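Local coordinates for protein putative Ribokinase II (Escherichia coli O6, PDB 3IQ0) that binds ATP and magnesium and, as a member of the pfkB carbohydrate kinase family, probably transfers phosphate from ATP to a sugar such as ribose, at residues C131-I136 / G161-F166; S4-I9 / A41-Q46; V60-F65 / I83-L88; T91-V96 / I107-N112; E15-K20 / R294-G299. All blocks are in the same frame, centred on the assembly; numbering follows the deposited sequence.

Contact 1. Residues C131-I136 / G161-F166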
# COMPACT_ATOMS: atom_id res chain seq x y z
N CYS B 131 12.78 -30.61 -3.26
CA CYS B 131 12.94 -29.63 -4.33
C CYS B 131 14.19 -29.94 -5.13
O CYS B 131 15.31 -29.89 -4.61
CB CYS B 131 13.04 -28.22 -3.77
SG CYS B 131 13.32 -27.00 -5.07
N THR B 132 13.99 -30.26 -6.41
CA THR B 132 15.09 -30.59 -7.32
C THR B 132 15.38 -29.42 -8.25
O THR B 132 16.40 -29.40 -8.94
CB THR B 132 14.72 -31.81 -8.18
OG1 THR B 132 13.53 -31.52 -8.92
CG2 THR B 132 14.48 -33.04 -7.31
N HIS B 133 14.47 -28.46 -8.30
CA HIS B 133 14.62 -27.29 -9.14
C HIS B 133 14.13 -26.06 -8.39
O HIS B 133 12.98 -26.01 -7.95
CB HIS B 133 13.83 -27.44 -10.44
CG HIS B 133 14.46 -28.39 -11.42
ND1 HIS B 133 14.62 -29.73 -11.15
CD2 HIS B 133 14.95 -28.19 -12.66
CE1 HIS B 133 15.19 -30.32 -12.19
NE2 HIS B 133 15.40 -29.41 -13.12
N PHE B 134 15.01 -25.08 -8.24
CA PHE B 134 14.67 -23.86 -7.54
C PHE B 134 14.87 -22.70 -8.50
O PHE B 134 15.94 -22.55 -9.11
CB PHE B 134 15.57 -23.67 -6.32
CG PHE B 134 15.11 -22.60 -5.38
CD1 PHE B 134 13.99 -22.81 -4.58
CD2 PHE B 134 15.79 -21.39 -5.29
CE1 PHE B 134 13.56 -21.82 -3.70
CE2 PHE B 134 15.36 -20.40 -4.41
CZ PHE B 134 14.25 -20.61 -3.61
N HIS B 135 13.83 -21.88 -8.64
CA HIS B 135 13.88 -20.75 -9.54
C HIS B 135 13.92 -19.41 -8.81
O HIS B 135 13.15 -19.17 -7.89
CB HIS B 135 12.68 -20.77 -10.48
CG HIS B 135 12.67 -19.64 -11.45
ND1 HIS B 135 13.46 -19.62 -12.57
CD2 HIS B 135 12.00 -18.46 -11.44
CE1 HIS B 135 13.29 -18.48 -13.21
NE2 HIS B 135 12.41 -17.76 -12.54
N ILE B 136 14.84 -18.55 -9.24
CA ILE B 136 15.00 -17.24 -8.63
C ILE B 136 14.68 -16.10 -9.58
O ILE B 136 15.11 -16.10 -10.73
CB ILE B 136 16.45 -17.06 -8.12
CG1 ILE B 136 16.73 -18.05 -6.98
CG2 ILE B 136 16.66 -15.64 -7.62
CD1 ILE B 136 18.20 -18.15 -6.62
N GLY B 161 21.51 -31.79 -4.38
CA GLY B 161 21.79 -31.99 -5.79
C GLY B 161 20.76 -31.40 -6.73
O GLY B 161 20.52 -31.95 -7.80
N GLY B 162 20.14 -30.28 -6.34
CA GLY B 162 19.14 -29.65 -7.18
C GLY B 162 19.70 -28.68 -8.22
O GLY B 162 20.88 -28.37 -8.20
N VAL B 163 18.83 -28.22 -9.11
CA VAL B 163 19.21 -27.29 -10.17
C VAL B 163 18.65 -25.89 -9.91
O VAL B 163 17.51 -25.74 -9.46
CB VAL B 163 18.69 -27.78 -11.55
CG1 VAL B 163 19.01 -26.76 -12.63
CG2 VAL B 163 19.31 -29.13 -11.89
N ILE B 164 19.46 -24.88 -10.19
CA ILE B 164 19.07 -23.49 -9.98
C ILE B 164 18.82 -22.77 -11.31
O ILE B 164 19.65 -22.84 -12.23
CB ILE B 164 20.18 -22.73 -9.19
CG1 ILE B 164 20.48 -23.45 -7.87
CG2 ILE B 164 19.76 -21.28 -8.93
CD1 ILE B 164 19.34 -23.46 -6.86
N SER B 165 17.68 -22.11 -11.44
CA SER B 165 17.36 -21.34 -12.64
C SER B 165 17.28 -19.90 -12.16
O SER B 165 16.86 -19.64 -11.04
CB SER B 165 16.03 -21.79 -13.27
OG SER B 165 14.98 -21.76 -12.32
N PHE B 166 17.68 -18.97 -13.01
CA PHE B 166 17.70 -17.57 -12.61
C PHE B 166 17.24 -16.64 -13.72
O PHE B 166 17.75 -16.70 -14.85
CB PHE B 166 19.13 -17.23 -12.16
CG PHE B 166 19.36 -15.77 -11.83
CD1 PHE B 166 18.40 -15.03 -11.14
CD2 PHE B 166 20.57 -15.16 -12.14
CE1 PHE B 166 18.65 -13.71 -10.75
CE2 PHE B 166 20.83 -13.84 -11.75
CZ PHE B 166 19.87 -13.11 -11.06
O HOH W 1 15.27 -24.30 -11.70

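Contact 2. Residues S4-I9 / A41-Q46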
# COMPACT_ATOMS: atom_id res chain seq x y z
N SER B 4 9.03 -35.05 -6.58
CA SER B 4 9.96 -34.02 -7.04
C SER B 4 9.18 -32.72 -7.24
O SER B 4 8.15 -32.71 -7.93
CB SER B 4 10.61 -34.44 -8.36
OG SER B 4 11.25 -33.34 -8.98
N LYS B 5 9.66 -31.61 -6.67
CA LYS B 5 8.96 -30.34 -6.79
C LYS B 5 9.78 -29.14 -7.27
O LYS B 5 10.96 -29.01 -6.95
CB LYS B 5 8.32 -29.96 -5.45
CG LYS B 5 7.17 -30.84 -5.01
CD LYS B 5 6.32 -30.11 -3.99
CE LYS B 5 5.18 -30.97 -3.47
NZ LYS B 5 5.67 -32.10 -2.63
N VAL B 6 9.13 -28.27 -8.03
CA VAL B 6 9.77 -27.06 -8.52
C VAL B 6 9.36 -25.97 -7.53
O VAL B 6 8.18 -25.83 -7.22
CB VAL B 6 9.27 -26.67 -9.93
CG1 VAL B 6 9.81 -25.30 -10.30
CG2 VAL B 6 9.74 -27.70 -10.95
N PHE B 7 10.33 -25.22 -7.03
CA PHE B 7 10.02 -24.17 -6.07
C PHE B 7 10.54 -22.82 -6.55
O PHE B 7 11.45 -22.75 -7.37
CB PHE B 7 10.67 -24.47 -4.72
CG PHE B 7 9.75 -25.12 -3.72
CD1 PHE B 7 9.04 -24.35 -2.81
CD2 PHE B 7 9.60 -26.50 -3.70
CE1 PHE B 7 8.20 -24.95 -1.88
CE2 PHE B 7 8.76 -27.10 -2.77
CZ PHE B 7 8.06 -26.33 -1.86
N THR B 8 9.93 -21.76 -6.03
CA THR B 8 10.39 -20.42 -6.33
C THR B 8 10.25 -19.65 -5.03
O THR B 8 9.73 -20.17 -4.04
CB THR B 8 9.58 -19.71 -7.44
OG1 THR B 8 10.28 -18.53 -7.83
CG2 THR B 8 8.20 -19.32 -6.95
N ILE B 9 10.71 -18.41 -5.03
CA ILE B 9 10.68 -17.61 -3.83
C ILE B 9 10.55 -16.15 -4.24
O ILE B 9 10.97 -15.78 -5.33
CB ILE B 9 11.99 -17.82 -3.04
CG1 ILE B 9 11.95 -17.08 -1.70
CG2 ILE B 9 13.17 -17.36 -3.88
CD1 ILE B 9 13.08 -17.52 -0.77
N ALA B 41 5.06 -15.50 -8.28
CA ALA B 41 3.73 -16.10 -8.24
C ALA B 41 3.22 -16.45 -9.63
O ALA B 41 2.63 -17.51 -9.83
CB ALA B 41 2.75 -15.15 -7.54
N ILE B 42 3.42 -15.56 -10.59
CA ILE B 42 2.98 -15.82 -11.95
C ILE B 42 3.80 -16.97 -12.54
O ILE B 42 3.26 -17.84 -13.22
CB ILE B 42 3.12 -14.56 -12.83
CG1 ILE B 42 2.34 -13.41 -12.19
CG2 ILE B 42 2.59 -14.84 -14.23
CD1 ILE B 42 2.59 -12.06 -12.83
N PHE B 43 5.10 -16.97 -12.27
CA PHE B 43 5.98 -18.04 -12.76
C PHE B 43 5.46 -19.38 -12.26
O PHE B 43 5.22 -20.30 -13.04
CB PHE B 43 7.41 -17.84 -12.22
CG PHE B 43 8.32 -19.03 -12.47
CD1 PHE B 43 9.02 -19.15 -13.66
CD2 PHE B 43 8.49 -20.01 -11.49
CE1 PHE B 43 9.88 -20.23 -13.89
CE2 PHE B 43 9.34 -21.10 -11.70
CZ PHE B 43 10.04 -21.21 -12.91
N ILE B 44 5.28 -19.48 -10.95
CA ILE B 44 4.83 -20.71 -10.33
C ILE B 44 3.42 -21.11 -10.74
O ILE B 44 3.10 -22.29 -10.79
CB ILE B 44 4.93 -20.63 -8.78
CG1 ILE B 44 5.30 -22.00 -8.23
CG2 ILE B 44 3.63 -20.15 -8.17
CD1 ILE B 44 6.66 -22.47 -8.67
N ASP B 45 2.56 -20.13 -11.03
CA ASP B 45 1.20 -20.46 -11.45
C ASP B 45 1.27 -21.13 -12.82
O ASP B 45 0.51 -22.07 -13.11
CB ASP B 45 0.33 -19.21 -11.52
CG ASP B 45 -1.15 -19.54 -11.63
OD1 ASP B 45 -1.65 -20.26 -10.75
OD2 ASP B 45 -1.80 -19.08 -12.58
N GLN B 46 2.18 -20.67 -13.67
CA GLN B 46 2.31 -21.27 -15.00
C GLN B 46 2.85 -22.68 -14.85
O GLN B 46 2.43 -23.59 -15.57
CB GLN B 46 3.23 -20.42 -15.89
CG GLN B 46 3.41 -20.96 -17.32
CD GLN B 46 2.08 -21.24 -18.00
OE1 GLN B 46 1.55 -22.35 -17.94
NE2 GLN B 46 1.54 -20.23 -18.66

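Contact 3. Residues V60-F65 / I83-L88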
# COMPACT_ATOMS: atom_id res chain seq x y z
N VAL B 60 2.75 -12.76 2.91
CA VAL B 60 1.63 -11.87 2.63
C VAL B 60 1.09 -11.40 3.97
O VAL B 60 1.43 -11.98 5.01
CB VAL B 60 0.48 -12.58 1.86
CG1 VAL B 60 0.97 -13.10 0.52
CG2 VAL B 60 -0.10 -13.70 2.70
N GLY B 61 0.27 -10.36 3.96
CA GLY B 61 -0.30 -9.86 5.20
C GLY B 61 -1.55 -10.64 5.53
O GLY B 61 -1.99 -11.48 4.74
N ASN B 62 -2.13 -10.37 6.69
CA ASN B 62 -3.35 -11.04 7.12
C ASN B 62 -4.57 -10.25 6.65
O ASN B 62 -5.39 -9.80 7.45
CB ASN B 62 -3.35 -11.16 8.65
CG ASN B 62 -4.60 -11.83 9.18
OD1 ASN B 62 -5.00 -12.89 8.71
ND2 ASN B 62 -5.22 -11.20 10.18
N ASP B 63 -4.69 -10.09 5.33
CA ASP B 63 -5.81 -9.36 4.74
C ASP B 63 -6.32 -10.08 3.49
O ASP B 63 -5.71 -11.06 3.04
CB ASP B 63 -5.38 -7.93 4.39
CG ASP B 63 -4.14 -7.88 3.52
OD1 ASP B 63 -4.09 -8.61 2.51
OD2 ASP B 63 -3.20 -7.11 3.84
N GLY B 64 -7.43 -9.60 2.94
CA GLY B 64 -8.03 -10.21 1.77
C GLY B 64 -7.17 -10.21 0.51
O GLY B 64 -7.37 -11.04 -0.38
N PHE B 65 -6.23 -9.28 0.43
CA PHE B 65 -5.34 -9.21 -0.72
C PHE B 65 -4.35 -10.36 -0.61
O PHE B 65 -3.89 -10.90 -1.61
CB PHE B 65 -4.59 -7.87 -0.75
CG PHE B 65 -5.45 -6.70 -1.12
CD1 PHE B 65 -6.73 -6.89 -1.64
CD2 PHE B 65 -4.97 -5.40 -1.01
CE1 PHE B 65 -7.51 -5.81 -2.04
CE2 PHE B 65 -5.74 -4.32 -1.41
CZ PHE B 65 -7.01 -4.52 -1.93
N ILE B 83 3.96 -20.16 2.23
CA ILE B 83 3.45 -18.80 2.23
C ILE B 83 3.08 -18.40 3.65
O ILE B 83 2.05 -18.82 4.18
CB ILE B 83 2.21 -18.66 1.32
CG1 ILE B 83 2.60 -18.93 -0.15
CG2 ILE B 83 1.62 -17.25 1.45
CD1 ILE B 83 1.45 -18.76 -1.14
N SER B 84 3.92 -17.58 4.27
CA SER B 84 3.68 -17.12 5.64
C SER B 84 2.75 -15.91 5.67
O SER B 84 2.75 -15.09 4.75
CB SER B 84 5.01 -16.74 6.30
OG SER B 84 5.93 -17.80 6.24
N VAL B 85 1.96 -15.80 6.73
CA VAL B 85 1.04 -14.68 6.88
C VAL B 85 1.57 -13.77 8.00
O VAL B 85 1.76 -14.21 9.13
CB VAL B 85 -0.38 -15.17 7.23
CG1 VAL B 85 -1.35 -14.00 7.31
CG2 VAL B 85 -0.86 -16.17 6.18
N LEU B 86 1.83 -12.51 7.67
CA LEU B 86 2.36 -11.56 8.63
C LEU B 86 1.31 -10.54 9.07
O LEU B 86 0.99 -9.61 8.33
CB LEU B 86 3.56 -10.83 8.03
CG LEU B 86 4.65 -11.72 7.43
CD1 LEU B 86 5.78 -10.86 6.91
CD2 LEU B 86 5.16 -12.70 8.47
N PRO B 87 0.78 -10.69 10.29
CA PRO B 87 -0.24 -9.81 10.88
C PRO B 87 0.12 -8.32 10.91
O PRO B 87 -0.73 -7.47 10.63
CB PRO B 87 -0.42 -10.38 12.29
CG PRO B 87 -0.14 -11.83 12.09
CD PRO B 87 1.09 -11.80 11.21
N LEU B 88 1.37 -8.02 11.24
CA LEU B 88 1.81 -6.63 11.32
C LEU B 88 2.12 -5.96 9.99
O LEU B 88 2.45 -4.77 9.95
CB LEU B 88 3.03 -6.53 12.23
CG LEU B 88 2.86 -7.06 13.66
CD1 LEU B 88 4.17 -6.92 14.41
CD2 LEU B 88 1.74 -6.29 14.36
O HOH W 2 -1.65 -8.00 8.16

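Contact 4. Residues T91-V96 / I107-N112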
# COMPACT_ATOMS: atom_id res chain seq x y z
N THR B 91 -0.17 -6.75 2.71
CA THR B 91 0.19 -7.49 1.50
C THR B 91 0.59 -6.47 0.44
O THR B 91 -0.06 -5.44 0.29
CB THR B 91 -1.00 -8.32 0.99
OG1 THR B 91 -1.35 -9.30 1.98
CG2 THR B 91 -0.65 -9.04 -0.31
N GLY B 92 1.69 -6.74 -0.25
CA GLY B 92 2.15 -5.84 -1.28
C GLY B 92 1.08 -5.57 -2.31
O GLY B 92 0.12 -6.33 -2.44
N SER B 93 1.24 -4.47 -3.05
CA SER B 93 0.27 -4.09 -4.07
C SER B 93 0.93 -3.27 -5.16
O SER B 93 2.05 -2.78 -5.01
CB SER B 93 -0.85 -3.27 -3.45
OG SER B 93 -0.37 -1.98 -3.08
N ALA B 94 0.22 -3.13 -6.27
CA ALA B 94 0.70 -2.35 -7.40
C ALA B 94 -0.47 -1.77 -8.18
O ALA B 94 -1.35 -2.51 -8.61
CB ALA B 94 1.55 -3.22 -8.31
N PHE B 95 -0.49 -0.45 -8.32
CA PHE B 95 -1.52 0.25 -9.08
C PHE B 95 -0.86 0.53 -10.43
O PHE B 95 0.27 0.98 -10.48
CB PHE B 95 -1.89 1.59 -8.42
CG PHE B 95 -2.69 1.45 -7.16
CD1 PHE B 95 -4.08 1.48 -7.20
CD2 PHE B 95 -2.05 1.33 -5.93
CE1 PHE B 95 -4.83 1.38 -6.03
CE2 PHE B 95 -2.79 1.23 -4.75
CZ PHE B 95 -4.18 1.26 -4.80
N VAL B 96 -1.57 0.26 -11.52
CA VAL B 96 -1.00 0.48 -12.84
C VAL B 96 -1.99 1.19 -13.77
O VAL B 96 -3.20 1.07 -13.63
CB VAL B 96 -0.59 -0.89 -13.48
CG1 VAL B 96 -1.79 -1.80 -13.58
CG2 VAL B 96 0.03 -0.68 -14.84
N ILE B 107 2.54 2.43 -9.26
CA ILE B 107 2.69 2.95 -7.90
C ILE B 107 2.83 1.67 -7.10
O ILE B 107 1.85 0.99 -6.82
CB ILE B 107 1.46 3.74 -7.39
CG1 ILE B 107 1.41 5.12 -8.06
CG2 ILE B 107 1.56 3.90 -5.87
CD1 ILE B 107 0.30 6.03 -7.54
N PHE B 108 4.07 1.34 -6.76
CA PHE B 108 4.40 0.13 -6.02
C PHE B 108 4.49 0.26 -4.51
O PHE B 108 4.93 1.28 -3.99
CB PHE B 108 5.74 -0.44 -6.48
CG PHE B 108 5.75 -0.96 -7.88
CD1 PHE B 108 5.00 -2.07 -8.23
CD2 PHE B 108 6.55 -0.35 -8.84
CE1 PHE B 108 5.03 -2.57 -9.52
CE2 PHE B 108 6.59 -0.84 -10.14
CZ PHE B 108 5.83 -1.96 -10.49
N ASN B 109 4.09 -0.81 -3.84
CA ASN B 109 4.21 -0.94 -2.40
C ASN B 109 4.65 -2.37 -2.17
O ASN B 109 3.84 -3.24 -1.84
CB ASN B 109 2.90 -0.71 -1.66
CG ASN B 109 3.03 -1.01 -0.18
OD1 ASN B 109 4.02 -0.63 0.45
ND2 ASN B 109 2.05 -1.71 0.38
N ILE B 110 5.93 -2.62 -2.37
CA ILE B 110 6.49 -3.95 -2.21
C ILE B 110 7.63 -3.95 -1.20
O ILE B 110 7.61 -4.70 -0.22
CB ILE B 110 7.04 -4.46 -3.56
CG1 ILE B 110 5.91 -4.55 -4.59
CG2 ILE B 110 7.74 -5.80 -3.37
CD1 ILE B 110 6.39 -4.85 -5.99
N LYS B 111 8.62 -3.11 -1.45
CA LYS B 111 9.79 -2.98 -0.60
C LYS B 111 9.43 -2.78 0.87
O LYS B 111 10.08 -3.35 1.76
CB LYS B 111 10.65 -1.81 -1.08
CG LYS B 111 11.95 -1.62 -0.32
CD LYS B 111 12.16 -0.15 0.05
CE LYS B 111 12.02 0.76 -1.16
NZ LYS B 111 11.95 2.20 -0.77
N ASN B 112 8.40 -1.98 1.12
CA ASN B 112 7.98 -1.70 2.48
C ASN B 112 6.71 -2.42 2.92
O ASN B 112 6.07 -2.02 3.89
CB ASN B 112 7.78 -0.19 2.66
CG ASN B 112 9.07 0.57 2.52
OD1 ASN B 112 10.05 0.28 3.22
ND2 ASN B 112 9.10 1.54 1.62
O HOH W 3 -0.16 -2.75 -0.27
O HOH W 4 0.42 0.25 -4.45

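Contact 5. Residues E15-K20 / R294-G299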
# COMPACT_ATOMS: atom_id res chain seq x y z
N GLU B 15 -2.56 -6.63 -7.89
CA GLU B 15 -2.48 -5.52 -8.83
C GLU B 15 -3.87 -4.92 -8.97
O GLU B 15 -4.85 -5.66 -9.03
CB GLU B 15 -1.99 -6.01 -10.19
CG GLU B 15 -1.67 -4.89 -11.17
CD GLU B 15 -0.98 -5.39 -12.43
OE1 GLU B 15 -1.63 -5.45 -13.49
OE2 GLU B 15 0.22 -5.73 -12.35
N ILE B 16 -3.94 -3.59 -8.98
CA ILE B 16 -5.20 -2.87 -9.15
C ILE B 16 -4.99 -2.06 -10.43
O ILE B 16 -4.14 -1.18 -10.47
CB ILE B 16 -5.48 -1.90 -7.97
CG1 ILE B 16 -5.78 -2.69 -6.69
CG2 ILE B 16 -6.67 -1.02 -8.30
CD1 ILE B 16 -4.59 -3.37 -6.09
N MSE B 17 -5.74 -2.39 -11.47
CA MSE B 17 -5.58 -1.74 -12.78
C MSE B 17 -6.54 -0.61 -13.12
O MSE B 17 -7.73 -0.67 -12.81
CB MSE B 17 -5.68 -2.79 -13.89
CG MSE B 17 -4.57 -3.83 -13.89
SE MSE B 17 -4.95 -5.32 -15.08
CE MSE B 17 -5.19 -6.67 -13.74
N ALA B 18 -6.03 0.41 -13.78
CA ALA B 18 -6.86 1.52 -14.21
C ALA B 18 -7.84 0.95 -15.22
O ALA B 18 -7.46 0.14 -16.07
CB ALA B 18 -6.00 2.59 -14.85
N SER B 19 -9.10 1.37 -15.13
CA SER B 19 -10.12 0.88 -16.05
C SER B 19 -9.99 1.47 -17.45
O SER B 19 -10.46 0.87 -18.42
CB SER B 19 -11.51 1.21 -15.51
OG SER B 19 -11.74 2.60 -15.54
N LYS B 20 -9.35 2.63 -17.57
CA LYS B 20 -9.21 3.28 -18.88
C LYS B 20 -7.80 3.74 -19.21
O LYS B 20 -7.03 4.11 -18.32
CB LYS B 20 -10.13 4.49 -18.98
CG LYS B 20 -11.60 4.24 -18.69
CD LYS B 20 -12.44 5.38 -19.23
CE LYS B 20 -13.76 5.50 -18.50
NZ LYS B 20 -13.54 5.92 -17.08
N ARG B 294 -5.52 -9.45 -20.47
CA ARG B 294 -5.19 -8.44 -19.47
C ARG B 294 -5.16 -9.01 -18.06
O ARG B 294 -6.03 -9.80 -17.67
CB ARG B 294 -6.20 -7.29 -19.55
CG ARG B 294 -5.76 -6.01 -18.88
CD ARG B 294 -6.71 -4.87 -19.20
NE ARG B 294 -8.08 -5.19 -18.80
CZ ARG B 294 -9.12 -4.39 -18.99
NH1 ARG B 294 -8.97 -3.21 -19.58
NH2 ARG B 294 -10.33 -4.77 -18.59
N GLY B 295 -4.16 -8.60 -17.29
CA GLY B 295 -4.02 -9.10 -15.94
C GLY B 295 -2.73 -9.89 -15.89
O GLY B 295 -2.53 -10.80 -16.70
N PRO B 296 -1.84 -9.58 -14.93
CA PRO B 296 -0.54 -10.23 -14.75
C PRO B 296 -0.52 -11.75 -14.80
O PRO B 296 0.34 -12.35 -15.45
CB PRO B 296 -0.08 -9.71 -13.38
CG PRO B 296 -0.78 -8.40 -13.26
CD PRO B 296 -2.15 -8.73 -13.78
N MSE B 297 -1.47 -12.38 -14.11
CA MSE B 297 -1.51 -13.84 -14.04
C MSE B 297 -2.70 -14.44 -14.78
O MSE B 297 -2.97 -15.63 -14.66
CB MSE B 297 -1.57 -14.26 -12.57
CG MSE B 297 -1.19 -15.70 -12.30
SE MSE B 297 -1.45 -16.14 -10.46
CE MSE B 297 -0.31 -14.80 -9.67
N GLU B 298 -3.41 -13.62 -15.54
CA GLU B 298 -4.60 -14.10 -16.24
C GLU B 298 -4.34 -14.71 -17.61
O GLU B 298 -5.26 -15.21 -18.26
CB GLU B 298 -5.59 -12.95 -16.37
CG GLU B 298 -5.84 -12.23 -15.05
CD GLU B 298 -6.28 -13.16 -13.95
OE1 GLU B 298 -7.31 -13.86 -14.13
OE2 GLU B 298 -5.61 -13.22 -12.90
N GLY B 299 -3.09 -14.70 -18.05
CA GLY B 299 -2.77 -15.24 -19.35
C GLY B 299 -2.04 -16.57 -19.36
O GLY B 299 -1.59 -17.00 -20.42

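Contact 1. Residues C131-I136 / G161-F166
His133 to Ile136 pair in parallel register with Val163 to Phe166, the two strand axes approaching to 4.7 Å at 21°, and four backbone bonds run between them. Thr132 O opens this ladder, accepting Val163 N from above its carbonyl plane, and Ile136 N to Ser165 O closes it. On one face of the sheet, His133 and Val163 point the same way, side by side. Val163 CB lies over the imidazole, 4.1 Å from the ring centroid and 17° off its normal, a CH-pi contact displaced toward the rim. Further along that face, Ser165 OG meets the edge of the His135 ring, near its plane, in a short hydrogen bond of 2.6 Å to ND1; either atom could be the donor. Ser165 chi1 of 53° sets OG between the backbone N and carbonyl carbon, and water 1 binds the same hydroxyl at 2.6 Å. The strands belong to the beta-alpha-beta unit 131-137, 144-159, 163-167, at the heart of the parallel part of the nine-stranded sheet of the ribokinase-like fold. The opposite face is apolar and packs against helices 144-159 and 178-189. There Ile164 CD1 touches Phe134 CB at 3.8 Å, while Ile136 CG2 approaches Phe166 CD1 at 4.0 Å. Ile136 O lies at the edge of the Phe166 ring, 3.5 Å from Phe166 CD1.

Contact 2. Residues S4-I9 / A41-Q46
Ile44 of helix 39-49 rests against Thr8 and Val6 of strand 5-9, a helix-on-sheet contact in the alpha/beta core of the ribokinase-like fold. The helix runs nearly antiparallel to the strand, at 167°, with axes 8.6 Å apart, and no hydrogen bond crosses between the two segments. Ile44 leaves the helix toward the strand, and its CB already lies 4.0 Å from Thr8 CG2. CG1 passes the same methyl slightly farther off. At the tip, Ile44 CD1 makes two contacts at once: it meets Thr8 CG2 at 3.9 Å and sits 4.0 Å from Val6 O, so the end of the isoleucine lies against the strand backbone as well as a side chain. Thr8 OG1 stands anti to the backbone N (chi1 -168°) and bonds His135 O on the adjacent strand, while CG2, between the backbone N and the carbonyl carbon, faces Ile44. One residue earlier in the helix, Phe43 also points at the strand. Its ring receives Thr8 CB at an oblique approach, 4.2 Å from Phe43 CD2, and it stacks with the His135 ring. Ile267 of helix 258-271 touches the same phenyl group. Val6 comes to the ring at its edge, near the plane, with CG1 4.5 Å from Phe43 CE2.

Contact 3. Residues V60-F65 / I83-L88
The beta-alpha-beta unit made of strand 54-61, helix 64-75 and strand 83-86 comes together here, where Val60 pairs in parallel with Val85 at the border of the large sheet. Two straight backbone bonds hold the pair: Val60 N donates to Ser84 O at 3.0 Å, and Leu86 N donates to Val60 O at 2.7 Å, both donors lying nearly along the C=O axis. Val60 CG2, between the backbone N and carbonyl carbon (chi1 of the valine -61° places CG1 beside the N), reaches Ile83 CG2 at 4.1 Å. Both side chains also touch Ile70 of helix 64-75, which packs on this side of the sheet. Past Val60 the contact continues through side chains and a water. Val85 CG1 packs against Asn62, 3.6 Å from its CA and 3.7 Å from its CB, the two side chains passing at an oblique angle. Asn62 is the centre of an inverse gamma turn closed by a weak Asp63 N to Gly61 O bond, and its own N donates to water 2 at 2.8 Å, which also bonds Pro87 O. Asp63 then occupies the N-cap of helix 64-75, its OD1 accepting Gly66 N and bonding Thr91 OG1, a hydroxyl that also takes Gly61 N and ties the turn to the chain leading into strand 92-96. Phe65, in the first turn of that helix, meets Phe95 of the second subunit edge-to-face. Two adjacent parallel strands joined through an intervening helix are the beta-alpha-beta crossover, the repeating connection of Rossmann-like alpha/beta sheets such as that of the ribokinase-like fold.

Contact 4. Residues T91-V96 / I107-N112
Ser93 and Asn109 bind each other twice through their backbones, each N donating to the other's O at 3.1 Å. The geometry at the two acceptors differs: Ser93 N lies above the carbonyl plane of Asn109, whereas Asn109 N is only tilted from that of Ser93. Phe95 and Ile107 form the next hydrogen-bonded pair, with Phe95 N to Ile107 O nearly straight at 172° and Ile107 N in the carbonyl plane of Phe95 at 3.0 Å from its O. Ile107 O carries a second donor, water 4, at 2.9 Å. Ser93 OG, between the backbone N and the carbonyl carbon (chi1 71°), bonds two waters: water 4 at 2.7 Å, and water 3, which in turn donates to Thr91 O and accepts from Asn109 ND2. These residues form the hairpin of strands 92-96 and 106-109, in the four-stranded sheet that projects from the core as the lid of ribokinase-like kinases. On this hairpin the lids of the two subunits meet: Phe95 and Ile107, whose CB atoms are 4.1 Å apart, pack against the second subunit, and Asn109 packs on Asn109 of that chain. On the other face, in the non-hydrogen-bonded pair, Ala94 CB touches Phe108 CD1 at 3.6 Å, approaching the ring obliquely, and the phenyl group stacks with Phe106.

Contact 5. Residues E15-K20 / R294-G299
Glu15 meets Pro296 tip to tip, its carboxylate set against the CG of the proline ring. The side chain reaches it by extending: CG is anti to the backbone N (chi1 -171°) and the chain stays extended beyond. Glu15 OE2 stands 3.0 Å from Pro296 CG. Glu15 OE1 is nearly as close to that carbon and also lies 3.3 Å from Pro296 CD. Two residues on, Met17, a selenomethionine, points to the same side and bends at its third torsion (-111°), which brings CE to the start of the turn. Met17 CE lies 3.5 Å from Gly295 CA, tighter than a usual carbon contact, and 3.7 Å from Pro296 CD. Strand 13-18 belongs to the lid sheet of this ribokinase-like kinase, and the 294-299 loop lies between the lid and the ATP-binding core. In that loop a type I turn runs from Gly295 to Glu298, and Gly295 N bonds OD2 of Asp254, the first residue of the Asp-Pro-Thr-Gly-Ala-Gly-Asp signature of pfkB kinases. Beside the methyl, Met17 SE passes Arg294 CG at 3.9 Å, the two side chains sliding past each other in opposite directions.

Overall arrangement
From the N terminus, strand 5-9 enters the core, and contact 2 closes the first loop when helix 39-49 returns to pack on it. Contact 5 starts inside that loop, on strand 13-18, and closes only near the C terminus with the 294-299 loop; the two therefore cross. Contacts 3, 4 and 1 follow in series, all enclosed by contact 5. Contact 3 joins outermost strand 83-86 of the large sheet to its neighbour 54-61, and Thr91 carries it directly into contact 4, the hairpin of the lid; both touch the second subunit. Contact 4 adjoins contact 5 through strands 92-96 and 13-18. Contact 1 lies next to contact 2, strands 131-137 and 5-9 being neighbours.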